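Side-chain contacts in transcriptional regulator, IclR family (Alicyclobacillus acidocaldarius subsp. acidocaldarius, PDB 5TJJ), which probably binds DNA as a transcription factor of the IclR family, with a helix-turn-helix domain joined to a C-terminal domain of GAF-like kind: residues R16-L21 and D56-D61; A92-V97 and L220-L225; V135-P140 and E199-I204. One frame throughout, in Å; residues are numbered along the deposited sequence.

Overall arrangement
The three contacts are spread over the two domains of an IclR-type regulator. Interaction 1 lies in the helix-turn-helix domain and joins its first helix to a strand of the small sheet. Interactions 2 and 3 both belong to the C-terminal domain and reach its six-stranded antiparallel sheet. Their centres are about 16 Å apart, and their nearest atoms come to about 4 Å without touching. Along the chain, interaction 3 is nested in the loop that interaction 2 closes. Interaction 1 stands apart. Its centre is about 32 Å from that of interaction 2, with nearest atoms about 13 Å apart, and about 44 Å from that of interaction 3, across the chain's centre.

Interaction 1 of 3, residues R16-L21 and D56-D61; sequences RVLKLL and DFVSYD
Phe57 meets Leu18 through its backbone. The carbonyl O of Phe57 is touched by the methyl CD2 of Leu18 at 3.6 Å, a van der Waals contact. Phe57 follows the Schellman motif at Asp56 that closes helix 42-54. The chain then turns into strand 58-61. Val58 is the first residue of that strand, and its CB is directed toward the helix. Its methyl CG2 lies 3.6 Å from Leu18 CD2, so this one leucine methyl touches both residues. The two side chains cross obliquely. Val58 CG1 stands anti to the backbone N (chi1 158°), which puts CG2 beside that N and on the helix side. The same CG2 has a looser neighbour one helical turn on, Leu21 CD1 at 4.3 Å. Leu18 and Leu21 thus present two branches to a single valine methyl. The contact is wholly apolar on the side-chain level, and all four touching residues are buried.

This joins helix 9-21 to strand 58-61, which follows helix 42-54, as in a winged helix-turn-helix. Leu52 of helix 42-54 also packs on Val58, and Leu69 of strand 66-69 touches both leucines. Leu73 of helix 73-83 packs on Leu18 and Phe57, while Phe57 of the second subunit packs on Leu18.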
loop_
_atom_site.group_PDB
_atom_site.type_symbol
_atom_site.label_atom_id
_atom_site.label_comp_id
_atom_site.label_asym_id
_atom_site.label_seq_id
_atom_site.Cartn_x
_atom_site.Cartn_y
_atom_site.Cartn_z
ATOM N N ARG A 16 -1.051 -12.658 9.822
ATOM C CA ARG A 16 -2.314 -13.338 9.493
ATOM C C ARG A 16 -3.532 -12.530 9.986
ATOM O O ARG A 16 -4.554 -12.453 9.313
ATOM C CB ARG A 16 -2.370 -14.765 10.080
ATOM C CG ARG A 16 -1.485 -15.802 9.404
ATOM C CD ARG A 16 -1.607 -17.148 10.127
ATOM N NE ARG A 16 -2.854 -17.843 9.775
ATOM C CZ ARG A 16 -3.514 -18.743 10.522
ATOM N NH1 ARG A 16 -3.075 -19.089 11.717
ATOM N NH2 ARG A 16 -4.635 -19.295 10.069
ATOM N N VAL A 17 -3.414 -11.942 11.175
ATOM C CA VAL A 17 -4.460 -11.103 11.735
ATOM C C VAL A 17 -4.731 -9.927 10.803
ATOM O O VAL A 17 -5.887 -9.652 10.481
ATOM C CB VAL A 17 -4.078 -10.647 13.156
ATOM C CG1 VAL A 17 -4.908 -9.450 13.626
ATOM C CG2 VAL A 17 -4.246 -11.814 14.116
ATOM N N LEU A 18 -3.670 -9.265 10.344
ATOM C CA LEU A 18 -3.843 -8.095 9.505
ATOM C C LEU A 18 -4.371 -8.445 8.131
ATOM O O LEU A 18 -5.196 -7.709 7.570
ATOM C CB LEU A 18 -2.550 -7.311 9.395
ATOM C CG LEU A 18 -2.049 -6.727 10.717
ATOM C CD1 LEU A 18 -0.640 -6.181 10.538
ATOM C CD2 LEU A 18 -2.983 -5.633 11.212
ATOM N N LYS A 19 -3.923 -9.567 7.595
ATOM C CA LYS A 19 -4.470 -10.053 6.326
ATOM C C LYS A 19 -5.948 -10.367 6.424
ATOM O O LYS A 19 -6.670 -10.098 5.493
ATOM C CB LYS A 19 -3.700 -11.259 5.797
ATOM C CG LYS A 19 -2.323 -10.853 5.320
ATOM C CD LYS A 19 -1.397 -12.012 4.977
ATOM C CE LYS A 19 0.017 -11.463 4.848
ATOM N NZ LYS A 19 0.968 -12.424 4.236
ATOM N N LEU A 20 -6.394 -10.899 7.556
ATOM C CA LEU A 20 -7.810 -11.204 7.770
ATOM C C LEU A 20 -8.658 -9.946 7.876
ATOM O O LEU A 20 -9.720 -9.861 7.252
ATOM C CB LEU A 20 -8.004 -12.044 9.034
ATOM C CG LEU A 20 -9.455 -12.424 9.323
ATOM C CD1 LEU A 20 -9.960 -13.441 8.311
ATOM C CD2 LEU A 20 -9.592 -12.983 10.728
ATOM N N LEU A 21 -8.195 -8.978 8.658
ATOM C CA LEU A 21 -8.933 -7.718 8.827
ATOM C C LEU A 21 -9.034 -6.848 7.573
ATOM O O LEU A 21 -9.771 -5.874 7.563
ATOM C CB LEU A 21 -8.356 -6.914 9.994
ATOM C CG LEU A 21 -8.535 -7.608 11.365
ATOM C CD1 LEU A 21 -7.871 -6.781 12.445
ATOM C CD2 LEU A 21 -10.010 -7.848 11.698
ATOM N N ASP A 56 -0.755 1.299 16.812
ATOM C CA ASP A 56 -1.731 1.881 15.869
ATOM C C ASP A 56 -1.811 1.122 14.500
ATOM O O ASP A 56 -2.271 1.679 13.490
ATOM C CB ASP A 56 -1.496 3.396 15.682
ATOM C CG ASP A 56 -1.657 4.220 17.012
ATOM O OD1 ASP A 56 -2.820 4.480 17.373
ATOM O OD2 ASP A 56 -0.647 4.627 17.689
ATOM N N PHE A 57 -1.374 -0.145 14.475
ATOM C CA PHE A 57 -1.532 -1.019 13.316
ATOM C C PHE A 57 -2.924 -1.684 13.292
ATOM O O PHE A 57 -3.378 -2.158 12.241
ATOM C CB PHE A 57 -0.471 -2.120 13.317
ATOM C CG PHE A 57 0.917 -1.676 12.886
ATOM C CD1 PHE A 57 1.349 -0.357 12.972
ATOM C CD2 PHE A 57 1.838 -2.630 12.470
ATOM C CE1 PHE A 57 2.656 -0.006 12.604
ATOM C CE2 PHE A 57 3.143 -2.279 12.103
ATOM C CZ PHE A 57 3.554 -0.966 12.163
ATOM N N VAL A 58 -3.587 -1.718 14.455
ATOM C CA VAL A 58 -4.972 -2.186 14.609
ATOM C C VAL A 58 -5.728 -1.142 15.416
ATOM O O VAL A 58 -5.123 -0.435 16.213
ATOM C CB VAL A 58 -4.990 -3.573 15.322
ATOM C CG1 VAL A 58 -6.327 -3.869 15.992
ATOM C CG2 VAL A 58 -4.619 -4.680 14.329
ATOM N N SER A 59 -7.038 -1.022 15.223
ATOM C CA SER A 59 -7.860 -0.286 16.207
ATOM C C SER A 59 -8.974 -1.122 16.767
ATOM O O SER A 59 -9.344 -2.152 16.225
ATOM C CB SER A 59 -8.391 1.053 15.677
ATOM O OG SER A 59 -8.584 1.023 14.288
ATOM N N TYR A 60 -9.483 -0.653 17.893
ATOM C CA TYR A 60 -10.526 -1.336 18.644
ATOM C C TYR A 60 -11.630 -0.305 18.909
ATOM O O TYR A 60 -11.360 0.854 19.200
ATOM C CB TYR A 60 -9.918 -1.901 19.934
ATOM C CG TYR A 60 -10.886 -2.591 20.869
ATOM C CD1 TYR A 60 -11.421 -3.838 20.546
ATOM C CD2 TYR A 60 -11.244 -2.020 22.095
ATOM C CE1 TYR A 60 -12.288 -4.494 21.394
ATOM C CE2 TYR A 60 -12.119 -2.674 22.950
ATOM C CZ TYR A 60 -12.640 -3.912 22.592
ATOM O OH TYR A 60 -13.535 -4.586 23.418
ATOM N N ASP A 61 -12.871 -0.726 18.762
ATOM C CA ASP A 61 -14.008 0.107 19.043
ATOM C C ASP A 61 -14.607 -0.454 20.351
ATOM O O ASP A 61 -15.154 -1.559 20.351
ATOM C CB ASP A 61 -14.980 0.035 17.865
ATOM C CG ASP A 61 -16.295 0.723 18.138
ATOM O OD1 ASP A 61 -16.456 1.381 19.189
ATOM O OD2 ASP A 61 -17.182 0.599 17.282
#

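Interaction 2 of 3, residues A92-V97 and L220-L225; sequences AELHQV and LVLSCL
Val97 and Cys224 make the shorter of the two contacts between 92-97 and 220-225. Methyl CG1 of Val97 lies 3.6 Å from the sulfur SG of Cys224. Val97 has CG1 anti to its own N (chi1 170°), and this carries the methyl out to the sulfur. Three residues earlier on the helix, Leu94 meets Leu222. Here the two CD2 methyls are 4.0 Å apart, and the leucines meet at a slant through one methyl each. Leu94 leaves the backbone to one side of the strand, but its end bends nearer. The CB of Leu222 is directed toward the helix. Steps of three along the helix and two along the strand therefore bring the pairs together.

A second shell surrounds them. Leu107 of strand 104-110 touches both leucines, and Ala105 adds to Leu94. From helix 233-253, Leu243 and Ser246 pack on Leu222, and Ser246 also reaches Val97. Glu93, beside the contact, is tied to that helix by a hydrogen bond between its OE2 and Ser246 OG. The strand is held in the sheet by backbone bonds of Leu222 with Val209 and of Cys224 with Val207.

The contact packs helix 86-101 on the antiparallel sheet of the GAF-like C-terminal domain. All four touching residues are buried, and methyl groups and one sulfur do the touching. Cohesion here probably rests on dispersion and on keeping water out.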
loop_
_atom_site.group_PDB
_atom_site.type_symbol
_atom_site.label_atom_id
_atom_site.label_comp_id
_atom_site.label_asym_id
_atom_site.label_seq_id
_atom_site.Cartn_x
_atom_site.Cartn_y
_atom_site.Cartn_z
ATOM N N ALA A 92 10.484 -7.748 -10.605
ATOM C CA ALA A 92 11.525 -8.432 -9.834
ATOM C C ALA A 92 11.249 -9.926 -9.708
ATOM O O ALA A 92 12.143 -10.748 -9.832
ATOM C CB ALA A 92 11.669 -7.801 -8.457
ATOM N N GLU A 93 10.000 -10.270 -9.476
ATOM C CA GLU A 93 9.598 -11.665 -9.431
ATOM C C GLU A 93 9.740 -12.329 -10.834
ATOM O O GLU A 93 10.042 -13.516 -10.921
ATOM C CB GLU A 93 8.175 -11.746 -8.860
ATOM C CG GLU A 93 7.743 -13.104 -8.364
ATOM C CD GLU A 93 8.310 -13.525 -7.015
ATOM O OE1 GLU A 93 8.678 -12.660 -6.176
ATOM O OE2 GLU A 93 8.367 -14.768 -6.806
ATOM N N LEU A 94 9.552 -11.575 -11.920
ATOM C CA LEU A 94 9.791 -12.112 -13.258
ATOM C C LEU A 94 11.231 -12.518 -13.494
ATOM O O LEU A 94 11.475 -13.473 -14.218
ATOM C CB LEU A 94 9.413 -11.124 -14.358
ATOM C CG LEU A 94 7.941 -10.866 -14.662
ATOM C CD1 LEU A 94 7.856 -10.001 -15.911
ATOM C CD2 LEU A 94 7.162 -12.159 -14.837
ATOM N N HIS A 95 12.174 -11.762 -12.942
ATOM C CA HIS A 95 13.587 -12.140 -13.014
ATOM C C HIS A 95 13.866 -13.433 -12.276
ATOM O O HIS A 95 14.693 -14.216 -12.737
ATOM C CB HIS A 95 14.512 -11.042 -12.515
ATOM C CG HIS A 95 14.653 -9.898 -13.465
ATOM N ND1 HIS A 95 13.743 -8.859 -13.527
ATOM C CD2 HIS A 95 15.600 -9.619 -14.389
ATOM C CE1 HIS A 95 14.124 -7.986 -14.443
ATOM N NE2 HIS A 95 15.249 -8.422 -14.981
ATOM N N GLN A 96 13.168 -13.680 -11.173
ATOM C CA GLN A 96 13.287 -14.978 -10.467
ATOM C C GLN A 96 12.809 -16.143 -11.344
ATOM O O GLN A 96 13.409 -17.218 -11.363
ATOM C CB GLN A 96 12.456 -15.011 -9.192
ATOM C CG GLN A 96 12.697 -13.904 -8.171
ATOM C CD GLN A 96 13.923 -14.126 -7.327
ATOM O OE1 GLN A 96 14.930 -14.674 -7.790
ATOM N NE2 GLN A 96 13.853 -13.690 -6.074
ATOM N N VAL A 97 11.702 -15.916 -12.038
ATOM C CA VAL A 97 11.072 -16.896 -12.909
ATOM C C VAL A 97 11.986 -17.223 -14.080
ATOM O O VAL A 97 12.170 -18.391 -14.408
ATOM C CB VAL A 97 9.711 -16.381 -13.449
ATOM C CG1 VAL A 97 9.174 -17.292 -14.534
ATOM C CG2 VAL A 97 8.695 -16.281 -12.326
ATOM N N LEU A 220 -3.667 -8.649 -15.203
ATOM C CA LEU A 220 -2.279 -8.898 -15.480
ATOM C C LEU A 220 -2.087 -10.372 -15.709
ATOM O O LEU A 220 -2.747 -11.195 -15.053
ATOM C CB LEU A 220 -1.433 -8.458 -14.288
ATOM C CG LEU A 220 -1.216 -6.960 -14.068
ATOM C CD1 LEU A 220 -0.373 -6.757 -12.797
ATOM C CD2 LEU A 220 -0.563 -6.321 -15.291
ATOM N N VAL A 221 -1.172 -10.712 -16.613
ATOM C CA VAL A 221 -0.786 -12.103 -16.846
ATOM C C VAL A 221 0.726 -12.192 -16.832
ATOM O O VAL A 221 1.381 -11.287 -17.299
ATOM C CB VAL A 221 -1.363 -12.612 -18.158
ATOM C CG1 VAL A 221 -0.743 -13.948 -18.579
ATOM C CG2 VAL A 221 -2.890 -12.747 -18.043
ATOM N N LEU A 222 1.255 -13.254 -16.231
ATOM C CA LEU A 222 2.664 -13.549 -16.257
ATOM C C LEU A 222 2.844 -14.666 -17.241
ATOM O O LEU A 222 2.159 -15.668 -17.152
ATOM C CB LEU A 222 3.203 -14.031 -14.897
ATOM C CG LEU A 222 2.890 -13.254 -13.641
ATOM C CD1 LEU A 222 3.679 -13.842 -12.495
ATOM C CD2 LEU A 222 3.267 -11.800 -13.811
ATOM N N SER A 223 3.824 -14.515 -18.126
ATOM C CA SER A 223 4.055 -15.470 -19.201
ATOM C C SER A 223 5.540 -15.759 -19.429
ATOM O O SER A 223 6.381 -14.926 -19.156
ATOM C CB SER A 223 3.433 -14.922 -20.457
ATOM O OG SER A 223 3.538 -15.876 -21.481
ATOM N N CYS A 224 5.840 -16.950 -19.932
ATOM C CA CYS A 224 7.215 -17.382 -20.255
ATOM C C CYS A 224 7.265 -17.746 -21.727
ATOM O O CYS A 224 6.421 -18.513 -22.209
ATOM C CB CYS A 224 7.604 -18.630 -19.458
ATOM S SG CYS A 224 8.436 -18.253 -17.926
ATOM N N LEU A 225 8.259 -17.228 -22.430
ATOM C CA LEU A 225 8.494 -17.593 -23.826
ATOM C C LEU A 225 9.717 -18.486 -23.926
ATOM O O LEU A 225 10.717 -18.247 -23.256
ATOM C CB LEU A 225 8.670 -16.349 -24.710
ATOM C CG LEU A 225 7.529 -15.318 -24.631
ATOM C CD1 LEU A 225 7.793 -14.161 -25.585
ATOM C CD2 LEU A 225 6.175 -15.945 -24.924
#

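Interaction 3 of 3, residues V135-P140 and E199-I204; sequences VGQQFP and ELWPGI
Phe139 carries this contact, reaching from an edge strand of the sheet to both Leu200 and Trp201. Its CB is directed toward the loop 199-204. CG is set anti to the carbonyl carbon (chi1 -53°), and this sends the ring toward the loop. On one branch of the ring, CD1 meets the methyl CD1 of Leu200 at 3.8 Å. The next atom, CE1, touches both partners: it is 4.1 Å from that leucine methyl and 3.7 Å from Trp201 CZ2. At the tip, CZ reaches Trp201 CH2 at 3.8 Å. CE1 and CZ therefore meet CZ2 and CH2 of the indole. The planes stand at 85°, with centroids of the phenyl and the six-membered indole ring 5.8 Å apart, but the approach is oblique. The CB of Leu200 lies over one face of the Trp201 ring, offset from its centre. Gln137 adds a lighter touch, its OE1 lying 4.1 Å from Trp201 CZ2 at the ring's edge.

Were Phe139 replaced by an alanine, Leu200 CD1 and the CZ2 and CH2 atoms of Trp201 would probably lose their partner, and the indole would be freer to shift.

Trp201 begins a type II turn, closed by Ile204 N bonding to Trp201 O, which leads into strand 204-212. Phe139 lies on strand 138-140, paired with strand 115-122 through Val116. The rings of Tyr118, on that strand, and Phe146, on helix 144-151, also meet Phe139. Ala144 and Phe146 of the same helix pack on Leu200.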
loop_
_atom_site.group_PDB
_atom_site.type_symbol
_atom_site.label_atom_id
_atom_site.label_comp_id
_atom_site.label_asym_id
_atom_site.label_seq_id
_atom_site.Cartn_x
_atom_site.Cartn_y
_atom_site.Cartn_z
ATOM N N VAL A 135 8.752 -4.374 -25.215
ATOM C CA VAL A 135 7.906 -3.641 -24.286
ATOM C C VAL A 135 7.126 -2.574 -25.087
ATOM O O VAL A 135 7.713 -1.754 -25.824
ATOM C CB VAL A 135 8.727 -3.048 -23.104
ATOM C CG1 VAL A 135 7.898 -2.129 -22.232
ATOM C CG2 VAL A 135 9.277 -4.183 -22.234
ATOM N N GLY A 136 5.801 -2.641 -24.977
ATOM C CA GLY A 136 4.905 -1.771 -25.725
ATOM C C GLY A 136 4.130 -2.446 -26.841
ATOM O O GLY A 136 3.132 -1.901 -27.299
ATOM N N GLN A 137 4.554 -3.629 -27.275
ATOM C CA GLN A 137 3.804 -4.342 -28.292
ATOM C C GLN A 137 2.429 -4.737 -27.768
ATOM O O GLN A 137 2.310 -5.277 -26.664
ATOM C CB GLN A 137 4.540 -5.587 -28.774
ATOM C CG GLN A 137 4.108 -6.024 -30.176
ATOM C CD GLN A 137 4.781 -7.311 -30.652
ATOM O OE1 GLN A 137 5.603 -7.916 -29.945
ATOM N NE2 GLN A 137 4.426 -7.743 -31.857
ATOM N N GLN A 138 1.414 -4.460 -28.578
ATOM C CA GLN A 138 0.043 -4.774 -28.276
ATOM C C GLN A 138 -0.425 -5.938 -29.118
ATOM O O GLN A 138 0.030 -6.119 -30.244
ATOM C CB GLN A 138 -0.863 -3.587 -28.551
ATOM C CG GLN A 138 -0.411 -2.275 -27.929
ATOM C CD GLN A 138 -1.477 -1.198 -28.027
ATOM O OE1 GLN A 138 -2.679 -1.477 -27.974
ATOM N NE2 GLN A 138 -1.046 0.034 -28.171
ATOM N N PHE A 139 -1.349 -6.711 -28.560
ATOM C CA PHE A 139 -1.905 -7.894 -29.203
ATOM C C PHE A 139 -3.404 -7.973 -28.942
ATOM O O PHE A 139 -3.907 -7.344 -28.007
ATOM C CB PHE A 139 -1.312 -9.153 -28.590
ATOM C CG PHE A 139 0.171 -9.180 -28.571
ATOM C CD1 PHE A 139 0.875 -9.673 -29.644
ATOM C CD2 PHE A 139 0.866 -8.734 -27.456
ATOM C CE1 PHE A 139 2.259 -9.718 -29.625
ATOM C CE2 PHE A 139 2.244 -8.784 -27.419
ATOM C CZ PHE A 139 2.946 -9.274 -28.508
ATOM N N PRO A 140 -4.114 -8.779 -29.743
ATOM C CA PRO A 140 -5.499 -9.041 -29.399
ATOM C C PRO A 140 -5.585 -9.898 -28.141
ATOM O O PRO A 140 -4.714 -10.756 -27.903
ATOM C CB PRO A 140 -6.019 -9.815 -30.606
ATOM C CG PRO A 140 -4.809 -10.520 -31.107
ATOM C CD PRO A 140 -3.708 -9.510 -30.958
ATOM N N GLU A 199 1.349 -20.233 -31.812
ATOM C CA GLU A 199 0.050 -19.642 -32.150
ATOM C C GLU A 199 0.175 -18.210 -32.643
ATOM O O GLU A 199 -0.574 -17.818 -33.523
ATOM C CB GLU A 199 -0.937 -19.764 -30.996
ATOM C CG GLU A 199 -1.435 -21.198 -30.816
ATOM C CD GLU A 199 -2.341 -21.389 -29.598
ATOM O OE1 GLU A 199 -3.251 -20.548 -29.360
ATOM O OE2 GLU A 199 -2.156 -22.395 -28.870
ATOM N N LEU A 200 1.126 -17.441 -32.121
ATOM C CA LEU A 200 1.469 -16.140 -32.735
ATOM C C LEU A 200 2.749 -16.140 -33.561
ATOM O O LEU A 200 2.803 -15.483 -34.584
ATOM C CB LEU A 200 1.607 -15.042 -31.687
ATOM C CG LEU A 200 0.329 -14.586 -31.010
ATOM C CD1 LEU A 200 0.700 -13.455 -30.064
ATOM C CD2 LEU A 200 -0.758 -14.158 -31.986
ATOM N N TRP A 201 3.789 -16.827 -33.096
ATOM C CA TRP A 201 5.090 -16.804 -33.769
ATOM C C TRP A 201 5.529 -18.218 -34.074
ATOM O O TRP A 201 5.617 -19.031 -33.171
ATOM C CB TRP A 201 6.122 -16.166 -32.858
ATOM C CG TRP A 201 5.860 -14.750 -32.551
ATOM C CD1 TRP A 201 5.898 -13.722 -33.421
ATOM C CD2 TRP A 201 5.546 -14.196 -31.279
ATOM N NE1 TRP A 201 5.605 -12.556 -32.781
ATOM C CE2 TRP A 201 5.395 -12.815 -31.458
ATOM C CE3 TRP A 201 5.367 -14.734 -30.001
ATOM C CZ2 TRP A 201 5.098 -11.947 -30.408
ATOM C CZ3 TRP A 201 5.055 -13.867 -28.942
ATOM C CH2 TRP A 201 4.936 -12.488 -29.159
ATOM N N PRO A 202 5.824 -18.522 -35.344
ATOM C CA PRO A 202 6.345 -19.867 -35.598
ATOM C C PRO A 202 7.598 -20.111 -34.754
ATOM O O PRO A 202 8.408 -19.201 -34.607
ATOM C CB PRO A 202 6.677 -19.856 -37.078
ATOM C CG PRO A 202 6.018 -18.658 -37.635
ATOM C CD PRO A 202 5.906 -17.667 -36.527
ATOM N N GLY A 203 7.685 -21.293 -34.142
ATOM C CA GLY A 203 8.834 -21.685 -33.312
ATOM C C GLY A 203 8.817 -21.304 -31.846
ATOM O O GLY A 203 9.661 -21.777 -31.093
ATOM N N ILE A 204 7.847 -20.486 -31.427
ATOM C CA ILE A 204 7.821 -19.931 -30.080
ATOM C C ILE A 204 6.668 -20.511 -29.257
ATOM O O ILE A 204 5.519 -20.493 -29.682
ATOM C CB ILE A 204 7.683 -18.408 -30.129
ATOM C CG1 ILE A 204 8.826 -17.800 -30.927
ATOM C CG2 ILE A 204 7.591 -17.802 -28.715
ATOM C CD1 ILE A 204 10.172 -17.940 -30.279
#